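Local coordinates for protein anopheles gambiae adenosine kinase (Anopheles gambiae, PDB 3LOO) that catalyses the ATP-dependent phosphorylation of adenosine to AMP as an adenosine kinase of the pfkB carbohydrate kinase family, at residues E241-A244 / L245-F249; R166-G169 / N170-Y173; S330-V333 / D334-I337. One frame throughout, in Å; residues are numbered along the deposited sequence.

Contact 1 of 3, residues E241-A244 / L245-F249; sequences EAIA and LAKEF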
ATOM      1  N   GLU A 241      -2.345  -8.153  10.170  1.00 26.15           N
ATOM      2  CA  GLU A 241      -3.014  -6.864  10.278  1.00 24.98           C
ATOM      3  C   GLU A 241      -4.461  -7.041  10.630  1.00 24.42           C
ATOM      4  O   GLU A 241      -5.031  -6.248  11.403  1.00 25.09           O
ATOM      5  CB  GLU A 241      -2.870  -6.095   8.938  1.00 25.34           C
ATOM      6  CG  GLU A 241      -1.440  -5.563   8.760  1.00 24.00           C
ATOM      7  CD  GLU A 241      -0.896  -5.621   7.328  1.00 29.49           C
ATOM      8  OE1 GLU A 241      -1.663  -5.639   6.331  1.00 26.26           O
ATOM      9  OE2 GLU A 241       0.349  -5.610   7.204  1.00 33.81           O
ATOM     10  N   ALA A 242      -5.081  -8.064  10.052  1.00 24.96           N
ATOM     11  CA  ALA A 242      -6.453  -8.401  10.398  1.00 26.10           C
ATOM     12  C   ALA A 242      -6.618  -8.782  11.910  1.00 26.15           C
ATOM     13  O   ALA A 242      -7.547  -8.309  12.599  1.00 25.92           O
ATOM     14  CB  ALA A 242      -6.993  -9.498   9.463  1.00 25.14           C
ATOM     15  N   ILE A 243      -5.726  -9.628  12.401  1.00 27.04           N
ATOM     16  CA  ILE A 243      -5.665  -9.971  13.857  1.00 27.84           C
ATOM     17  C   ILE A 243      -5.388  -8.736  14.723  1.00 28.59           C
ATOM     18  O   ILE A 243      -6.086  -8.490  15.715  1.00 28.79           O
ATOM     19  CB  ILE A 243      -4.649 -11.122  14.084  1.00 28.65           C
ATOM     20  CG1 ILE A 243      -5.225 -12.376  13.432  1.00 26.94           C
ATOM     21  CG2 ILE A 243      -4.258 -11.295  15.610  1.00 29.34           C
ATOM     22  CD1 ILE A 243      -4.180 -13.510  13.160  1.00 30.90           C
ATOM     23  N   ALA A 244      -4.422  -7.909  14.310  1.00 27.35           N
ATOM     24  CA  ALA A 244      -4.159  -6.679  15.009  1.00 26.67           C
ATOM     25  C   ALA A 244      -5.417  -5.794  15.083  1.00 27.20           C
ATOM     26  O   ALA A 244      -5.738  -5.227  16.146  1.00 27.38           O
ATOM     27  CB  ALA A 244      -2.966  -5.933  14.335  1.00 26.17           C
ATOM     28  N   LEU A 245      -6.163  -5.693  13.985  1.00 26.27           N
ATOM     29  CA  LEU A 245      -7.391  -4.906  13.989  1.00 25.90           C
ATOM     30  C   LEU A 245      -8.450  -5.477  14.965  1.00 26.70           C
ATOM     31  O   LEU A 245      -9.096  -4.733  15.712  1.00 24.87           O
ATOM     32  CB  LEU A 245      -7.980  -4.800  12.567  1.00 26.36           C
ATOM     33  CG  LEU A 245      -9.284  -4.004  12.409  1.00 25.91           C
ATOM     34  CD1 LEU A 245      -9.515  -3.653  10.963  1.00 29.75           C
ATOM     35  CD2 LEU A 245     -10.473  -4.862  12.830  1.00 30.43           C
ATOM     36  N   ALA A 246      -8.630  -6.787  14.897  1.00 26.84           N
ATOM     37  CA  ALA A 246      -9.540  -7.539  15.757  1.00 28.99           C
ATOM     38  C   ALA A 246      -9.266  -7.304  17.258  1.00 29.94           C
ATOM     39  O   ALA A 246     -10.214  -7.111  18.023  1.00 31.34           O
ATOM     40  CB  ALA A 246      -9.462  -9.022  15.428  1.00 27.50           C
ATOM     41  N   LYS A 247      -7.998  -7.266  17.659  1.00 30.70           N
ATOM     42  CA  LYS A 247      -7.627  -6.899  19.051  1.00 31.68           C
ATOM     43  C   LYS A 247      -8.090  -5.484  19.398  1.00 32.01           C
ATOM     44  O   LYS A 247      -8.730  -5.303  20.416  1.00 31.24           O
ATOM     45  CB  LYS A 247      -6.119  -6.992  19.315  1.00 32.87           C
ATOM     46  CG  LYS A 247      -5.453  -8.317  18.885  1.00 36.50           C
ATOM     47  CD  LYS A 247      -5.592  -9.435  19.917  1.00 42.16           C
ATOM     48  CE  LYS A 247      -4.920 -10.746  19.433  1.00 42.69           C
ATOM     49  NZ  LYS A 247      -3.439 -10.554  19.288  1.00 45.40           N
ATOM     50  N   GLU A 248      -7.791  -4.488  18.549  1.00 30.75           N
ATOM     51  CA  GLU A 248      -8.159  -3.099  18.872  1.00 30.45           C
ATOM     52  C   GLU A 248      -9.653  -2.865  18.914  1.00 30.95           C
ATOM     53  O   GLU A 248     -10.133  -1.964  19.610  1.00 31.71           O
ATOM     54  CB  GLU A 248      -7.494  -2.093  17.929  1.00 29.18           C
ATOM     55  CG  GLU A 248      -5.964  -2.068  17.980  1.00 30.30           C
ATOM     56  CD  GLU A 248      -5.345  -2.130  19.395  1.00 31.54           C
ATOM     57  OE1 GLU A 248      -5.694  -1.300  20.255  1.00 28.00           O
ATOM     58  OE2 GLU A 248      -4.478  -3.001  19.616  1.00 28.16           O
ATOM     59  N   PHE A 249     -10.376  -3.633  18.119  1.00 31.75           N
ATOM     60  CA  PHE A 249     -11.817  -3.525  18.007  1.00 34.00           C
ATOM     61  C   PHE A 249     -12.519  -4.522  18.927  1.00 35.04           C
ATOM     62  O   PHE A 249     -13.736  -4.593  18.931  1.00 35.56           O
ATOM     63  CB  PHE A 249     -12.268  -3.770  16.556  1.00 34.10           C
ATOM     64  CG  PHE A 249     -12.139  -2.565  15.661  1.00 36.92           C
ATOM     65  CD1 PHE A 249     -13.241  -2.094  14.961  1.00 41.70           C
ATOM     66  CD2 PHE A 249     -10.913  -1.933  15.480  1.00 37.25           C
ATOM     67  CE1 PHE A 249     -13.131  -0.989  14.095  1.00 42.05           C
ATOM     68  CE2 PHE A 249     -10.793  -0.815  14.633  1.00 39.22           C
ATOM     69  CZ  PHE A 249     -11.898  -0.346  13.944  1.00 40.57           C
TER
HETATM   70  O   HOH W   1      -3.636  -4.773  17.920  1.00 35.34           O

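Contact 2 of 3, residues R166-G169 / N170-Y173; sequences RSDG and NRAY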
ATOM      1  N   ARG A 166      -5.513  20.869  -3.563  1.00 40.74           N
ATOM      2  CA  ARG A 166      -6.419  21.984  -3.877  1.00 42.82           C
ATOM      3  C   ARG A 166      -5.978  22.902  -5.022  1.00 43.04           C
ATOM      4  O   ARG A 166      -6.680  23.867  -5.315  1.00 43.20           O
ATOM      5  CB  ARG A 166      -6.677  22.848  -2.639  1.00 43.42           C
ATOM      6  CG  ARG A 166      -7.802  22.346  -1.761  1.00 47.61           C
ATOM      7  CD  ARG A 166      -8.275  23.451  -0.805  1.00 52.75           C
ATOM      8  NE  ARG A 166      -7.387  23.640   0.340  1.00 55.24           N
ATOM      9  CZ  ARG A 166      -7.357  22.837   1.406  1.00 57.40           C
ATOM     10  NH1 ARG A 166      -8.158  21.773   1.464  1.00 58.38           N
ATOM     11  NH2 ARG A 166      -6.521  23.085   2.406  1.00 56.53           N
ATOM     12  N   SER A 167      -4.831  22.641  -5.645  1.00 42.53           N
ATOM     13  CA  SER A 167      -4.501  23.361  -6.873  1.00 43.08           C
ATOM     14  C   SER A 167      -5.547  22.998  -7.965  1.00 43.93           C
ATOM     15  O   SER A 167      -6.185  21.953  -7.898  1.00 43.75           O
ATOM     16  CB  SER A 167      -3.067  23.083  -7.338  1.00 42.55           C
ATOM     17  OG  SER A 167      -2.921  21.739  -7.776  1.00 40.36           O
ATOM     18  N   ASP A 168      -5.724  23.874  -8.952  1.00 44.36           N
ATOM     19  CA  ASP A 168      -6.697  23.648 -10.026  1.00 44.28           C
ATOM     20  C   ASP A 168      -6.445  22.322 -10.752  1.00 42.99           C
ATOM     21  O   ASP A 168      -7.383  21.565 -11.020  1.00 42.39           O
ATOM     22  CB  ASP A 168      -6.684  24.825 -11.023  1.00 44.81           C
ATOM     23  CG  ASP A 168      -7.217  26.130 -10.415  1.00 48.20           C
ATOM     24  OD1 ASP A 168      -7.733  26.120  -9.267  1.00 50.63           O
ATOM     25  OD2 ASP A 168      -7.126  27.180 -11.098  1.00 52.23           O
ATOM     26  N   GLY A 169      -5.174  22.052 -11.067  1.00 41.85           N
ATOM     27  CA  GLY A 169      -4.830  20.847 -11.807  1.00 40.14           C
ATOM     28  C   GLY A 169      -5.134  19.627 -10.972  1.00 38.92           C
ATOM     29  O   GLY A 169      -5.738  18.662 -11.447  1.00 39.45           O
ATOM     30  N   ASN A 170      -4.730  19.676  -9.709  1.00 37.10           N
ATOM     31  CA  ASN A 170      -4.927  18.534  -8.838  1.00 35.59           C
ATOM     32  C   ASN A 170      -6.393  18.275  -8.496  1.00 35.08           C
ATOM     33  O   ASN A 170      -6.809  17.123  -8.387  1.00 33.78           O
ATOM     34  CB  ASN A 170      -4.014  18.630  -7.604  1.00 34.67           C
ATOM     35  CG  ASN A 170      -2.554  18.325  -7.943  1.00 33.70           C
ATOM     36  OD1 ASN A 170      -2.239  17.897  -9.053  1.00 32.75           O
ATOM     37  ND2 ASN A 170      -1.663  18.526  -6.983  1.00 32.93           N
ATOM     38  N   ARG A 171      -7.184  19.338  -8.347  1.00 34.47           N
ATOM     39  CA  ARG A 171      -8.623  19.109  -8.207  1.00 35.10           C
ATOM     40  C   ARG A 171      -9.306  18.546  -9.450  1.00 32.93           C
ATOM     41  O   ARG A 171     -10.241  17.761  -9.319  1.00 33.18           O
ATOM     42  CB  ARG A 171      -9.381  20.293  -7.581  1.00 36.12           C
ATOM     43  CG  ARG A 171      -9.204  21.607  -8.251  1.00 42.95           C
ATOM     44  CD  ARG A 171      -9.291  22.778  -7.229  1.00 52.19           C
ATOM     45  NE  ARG A 171     -10.466  22.708  -6.359  1.00 57.74           N
ATOM     46  CZ  ARG A 171     -11.705  23.035  -6.734  1.00 61.63           C
ATOM     47  NH1 ARG A 171     -11.949  23.457  -7.975  1.00 62.73           N
ATOM     48  NH2 ARG A 171     -12.708  22.940  -5.865  1.00 63.32           N
ATOM     49  N   ALA A 172      -8.823  18.898 -10.646  1.00 30.63           N
ATOM     50  CA  ALA A 172      -9.335  18.260 -11.868  1.00 29.46           C
ATOM     51  C   ALA A 172      -9.004  16.740 -11.869  1.00 27.90           C
ATOM     52  O   ALA A 172      -9.811  15.910 -12.268  1.00 27.51           O
ATOM     53  CB  ALA A 172      -8.770  18.961 -13.138  1.00 28.80           C
ATOM     54  N   TYR A 173      -7.821  16.397 -11.381  1.00 27.03           N
ATOM     55  CA  TYR A 173      -7.432  14.976 -11.244  1.00 26.85           C
ATOM     56  C   TYR A 173      -8.345  14.206 -10.254  1.00 26.28           C
ATOM     57  O   TYR A 173      -8.777  13.103 -10.561  1.00 25.14           O
ATOM     58  CB  TYR A 173      -5.997  14.851 -10.791  1.00 26.24           C
ATOM     59  CG  TYR A 173      -4.932  15.124 -11.838  1.00 27.92           C
ATOM     60  CD1 TYR A 173      -5.104  14.739 -13.180  1.00 28.90           C
ATOM     61  CD2 TYR A 173      -3.717  15.710 -11.468  1.00 25.94           C
ATOM     62  CE1 TYR A 173      -4.089  14.969 -14.129  1.00 28.73           C
ATOM     63  CE2 TYR A 173      -2.697  15.924 -12.403  1.00 26.06           C
ATOM     64  CZ  TYR A 173      -2.903  15.552 -13.735  1.00 26.89           C
ATOM     65  OH  TYR A 173      -1.900  15.740 -14.653  1.00 26.17           O
TER

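Contact 3 of 3, residues S330-V333 / D334-I337; sequences SRTV and DVCI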
ATOM      1  N   SER A 330     -12.882  -3.268 -15.516  1.00 32.81           N
ATOM      2  CA  SER A 330     -14.188  -3.810 -15.102  1.00 34.51           C
ATOM      3  C   SER A 330     -14.302  -5.327 -15.023  1.00 34.11           C
ATOM      4  O   SER A 330     -15.371  -5.860 -15.301  1.00 34.69           O
ATOM      5  CB  SER A 330     -15.340  -3.318 -16.010  1.00 34.86           C
ATOM      6  OG  SER A 330     -15.240  -1.943 -16.288  1.00 37.38           O
ATOM      7  N   ARG A 331     -13.240  -6.036 -14.665  1.00 33.73           N
ATOM      8  CA  ARG A 331     -13.348  -7.491 -14.556  1.00 33.35           C
ATOM      9  C   ARG A 331     -13.971  -7.845 -13.212  1.00 33.11           C
ATOM     10  O   ARG A 331     -14.044  -6.984 -12.335  1.00 33.42           O
ATOM     11  CB  ARG A 331     -11.979  -8.125 -14.735  1.00 33.39           C
ATOM     12  CG  ARG A 331     -11.290  -7.608 -16.015  1.00 36.55           C
ATOM     13  CD  ARG A 331     -11.975  -8.121 -17.301  1.00 42.30           C
ATOM     14  NE  ARG A 331     -11.064  -9.073 -17.946  1.00 48.49           N
ATOM     15  CZ  ARG A 331     -11.252 -10.382 -18.059  1.00 48.31           C
ATOM     16  NH1 ARG A 331     -12.354 -10.962 -17.611  1.00 50.79           N
ATOM     17  NH2 ARG A 331     -10.320 -11.115 -18.646  1.00 52.38           N
ATOM     18  N   THR A 332     -14.450  -9.074 -13.039  1.00 32.42           N
ATOM     19  CA  THR A 332     -15.104  -9.431 -11.770  1.00 33.20           C
ATOM     20  C   THR A 332     -14.030  -9.666 -10.724  1.00 32.73           C
ATOM     21  O   THR A 332     -12.870  -9.866 -11.062  1.00 32.64           O
ATOM     22  CB  THR A 332     -15.960 -10.707 -11.869  1.00 33.12           C
ATOM     23  OG1 THR A 332     -15.146 -11.740 -12.401  1.00 33.10           O
ATOM     24  CG2 THR A 332     -17.182 -10.493 -12.810  1.00 34.62           C
ATOM     25  N   VAL A 333     -14.446  -9.702  -9.463  1.00 33.37           N
ATOM     26  CA  VAL A 333     -13.536  -9.773  -8.327  1.00 33.08           C
ATOM     27  C   VAL A 333     -12.619 -11.002  -8.396  1.00 33.42           C
ATOM     28  O   VAL A 333     -11.468 -10.921  -8.013  1.00 32.78           O
ATOM     29  CB  VAL A 333     -14.322  -9.689  -6.983  1.00 34.04           C
ATOM     30  CG1 VAL A 333     -15.252 -10.901  -6.776  1.00 34.51           C
ATOM     31  CG2 VAL A 333     -13.383  -9.514  -5.809  1.00 33.50           C
ATOM     32  N   ASP A 334     -13.124 -12.131  -8.894  1.00 32.82           N
ATOM     33  CA  ASP A 334     -12.316 -13.346  -8.941  1.00 32.85           C
ATOM     34  C   ASP A 334     -11.162 -13.195  -9.906  1.00 32.17           C
ATOM     35  O   ASP A 334     -10.064 -13.696  -9.656  1.00 32.21           O
ATOM     36  CB  ASP A 334     -13.174 -14.577  -9.288  1.00 33.95           C
ATOM     37  CG  ASP A 334     -13.839 -14.471 -10.668  1.00 37.14           C
ATOM     38  OD1 ASP A 334     -14.726 -13.611 -10.841  1.00 41.05           O
ATOM     39  OD2 ASP A 334     -13.464 -15.239 -11.590  1.00 41.81           O
ATOM     40  N   VAL A 335     -11.407 -12.499 -11.013  1.00 31.24           N
ATOM     41  CA  VAL A 335     -10.335 -12.185 -11.944  1.00 30.38           C
ATOM     42  C   VAL A 335      -9.375 -11.135 -11.328  1.00 29.30           C
ATOM     43  O   VAL A 335      -8.183 -11.194 -11.539  1.00 29.08           O
ATOM     44  CB  VAL A 335     -10.906 -11.684 -13.316  1.00 30.72           C
ATOM     45  CG1 VAL A 335      -9.777 -11.145 -14.252  1.00 29.58           C
ATOM     46  CG2 VAL A 335     -11.699 -12.836 -13.996  1.00 29.43           C
ATOM     47  N   CYS A 336      -9.910 -10.161 -10.611  1.00 28.63           N
ATOM     48  CA  CYS A 336      -9.042  -9.156  -9.956  1.00 28.83           C
ATOM     49  C   CYS A 336      -8.089  -9.835  -9.001  1.00 27.81           C
ATOM     50  O   CYS A 336      -6.905  -9.532  -8.999  1.00 28.09           O
ATOM     51  CB  CYS A 336      -9.875  -8.105  -9.240  1.00 28.85           C
ATOM     52  SG  CYS A 336     -10.862  -7.153 -10.417  1.00 27.92           S
ATOM     53  N   ILE A 337      -8.604 -10.787  -8.227  1.00 27.04           N
ATOM     54  CA  ILE A 337      -7.780 -11.473  -7.219  1.00 27.28           C
ATOM     55  C   ILE A 337      -6.744 -12.409  -7.858  1.00 27.53           C
ATOM     56  O   ILE A 337      -5.589 -12.472  -7.404  1.00 27.16           O
ATOM     57  CB  ILE A 337      -8.648 -12.197  -6.171  1.00 26.68           C
ATOM     58  CG1 ILE A 337      -9.384 -11.142  -5.328  1.00 27.10           C
ATOM     59  CG2 ILE A 337      -7.783 -13.228  -5.300  1.00 26.14           C
ATOM     60  CD1 ILE A 337     -10.515 -11.685  -4.447  1.00 27.98           C
TER

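Contact 1 of 3, residues E241-A244 / L245-F249
Two bends in Lys247, at chi2 (-83°) and chi4 (64°), lay its chain alongside Ile243, whose CG2 stands anti to its own backbone N. The two side chains point the same way, with Lys247 NZ 3.8 Å from Ile243 CG2. The segment makes up most of helix 239-248, which follows strand 234-238 of the central sheet in the alpha/beta fold of the pfkB kinases. Its backbone makes successive i to i+4 bonds: Leu245 N to Glu241 O at 2.9 Å, then Ala246 N to Ala242 O and Lys247 N to Ile243 O. The next in the series, Glu248 N to Ala244 O, is longer at 3.2 Å, and the same carbonyl takes a second bond from a water. The helix has distinct sides. Ala242, Ile243, Leu245 and Ala246 pack on helix 256-264, while Ala244 meets Pro218 and Gln219 of helix 216-220. At the other end of the contact, the Glu241 side chain comes to about 4 Å from the bound magnesium ion and about 5 Å from the bis(adenosine) tetraphosphate, consistent with a place beside the metal and the phosphates. Phe249 carries Leu245 CD2 over one face of its ring, offset toward the rim, and makes a cation-pi contact with Lys222. The water donates both its hydrogens, one to Ala244 O at 2.8 Å and one to Glu248 OE2 at 2.6 Å, tying that carboxylate back to the helix backbone.

Contact 2 of 3, residues R166-G169 / N170-Y173
Ser167 OG sits beside the Asn170 side chain, 3.3 Å from Asn170 CB, and accepts a weak hydrogen bond from Asn170 N at 3.4 Å. The serine hydroxyl gets there because chi1 of 68° tucks it between its own backbone N and carbonyl carbon. Close by, Arg171 runs its aliphatic part back across the first turn: a chi1 of 55° sets CG 3.1 Å from Ser167 O, and the bend at chi2 carries CD on to 3.4 Å from Arg166 O. Arg171 NH1 ends 5.2 Å from Asp168 OD1; the charged atoms are not in contact, though the opposite charges may attract weakly. Tyr173 lays ring atoms CG and CD2 beside Gly169 O. This is the N-terminal turn of helix 168-176, with Ser167 as its N-cap. Behind the side chains the regular helical bonds begin, Arg171 N to Ser167 O at 2.8 Å and then Ala172 N to Asp168 O at 3.1 Å. The next shell fixes the polar ends. His164 O, just before the turn, takes a hydrogen bond from Asn170 ND2, and Glu163 holds the Arg166 guanidinium in a salt bridge. Most of this turn faces solvent, but Asn170 is buried: together with Tyr173 it packs on Phe103 of strand 100-107 and Gln127 of strand 125-131, the outermost strand of the nine-stranded sheet.

Contact 3 of 3, residues S330-V333 / D334-I337
Thr332 OG1 donates to Asp334 OD1 at 2.5 Å, unusually short for a hydrogen bond, and its exact geometry is therefore doubtful. Both side chains adopt a chi1 near +60° (53° for Thr332, 62° for Asp334), which swings the hydroxyl and the carboxylate toward each other across the start of the helix. Asp334 OD2 has a further, weak ion pair with Lys338. In the backbone, Cys336 N bonds to Thr332 O at 3.0 Å, and Ile337 N bonds to Val333 O at 2.9 Å. Here one helix gives way to another: Ser330, with positive phi, is the C-prime residue of the Schellman motif that closes helix 315-328, and Thr332 takes the N-cap position of helix 333-350, although its side chain makes no capping bond. The remaining contacts are mainly van der Waals packing. Bends at chi2 and chi3 of Arg331 bring its guanidinium over Val335 CG1, which stands 4.1 Å from the guanidinium plane, over its centre; Arg331 CB touches the same methyl at 3.8 Å. The side chains of Val333 and Ile337 lie side by side, pointing the same way, with Val333 CG2 and Ile337 CD1 3.8 Å apart, and both residues pack on Leu288 of strand 284-290. Cys336 meets Phe323 and Gln326 of the preceding helix, and its SG lies 3.4 Å from Thr332 O.

The three contacts are separate helix turns that do not touch one another. Along the chain they come in the order contact 2, contact 1, contact 3. Contacts 1 and 3 are nearest to each other, about 15 Å between closest atoms and 27 Å between centres; contact 2 is about 17 Å from contact 3 and about 26 Å from contact 1 by nearest atoms. Their relation to the bound bis(adenosine) tetraphosphate differs: the side chain of Glu241 in contact 1 is about 5 Å from the ligand, that of Ile337 in contact 3 about 8 Å, too far to touch. Contact 2 belongs to the surface by the strand 125-131 edge of the large sheet.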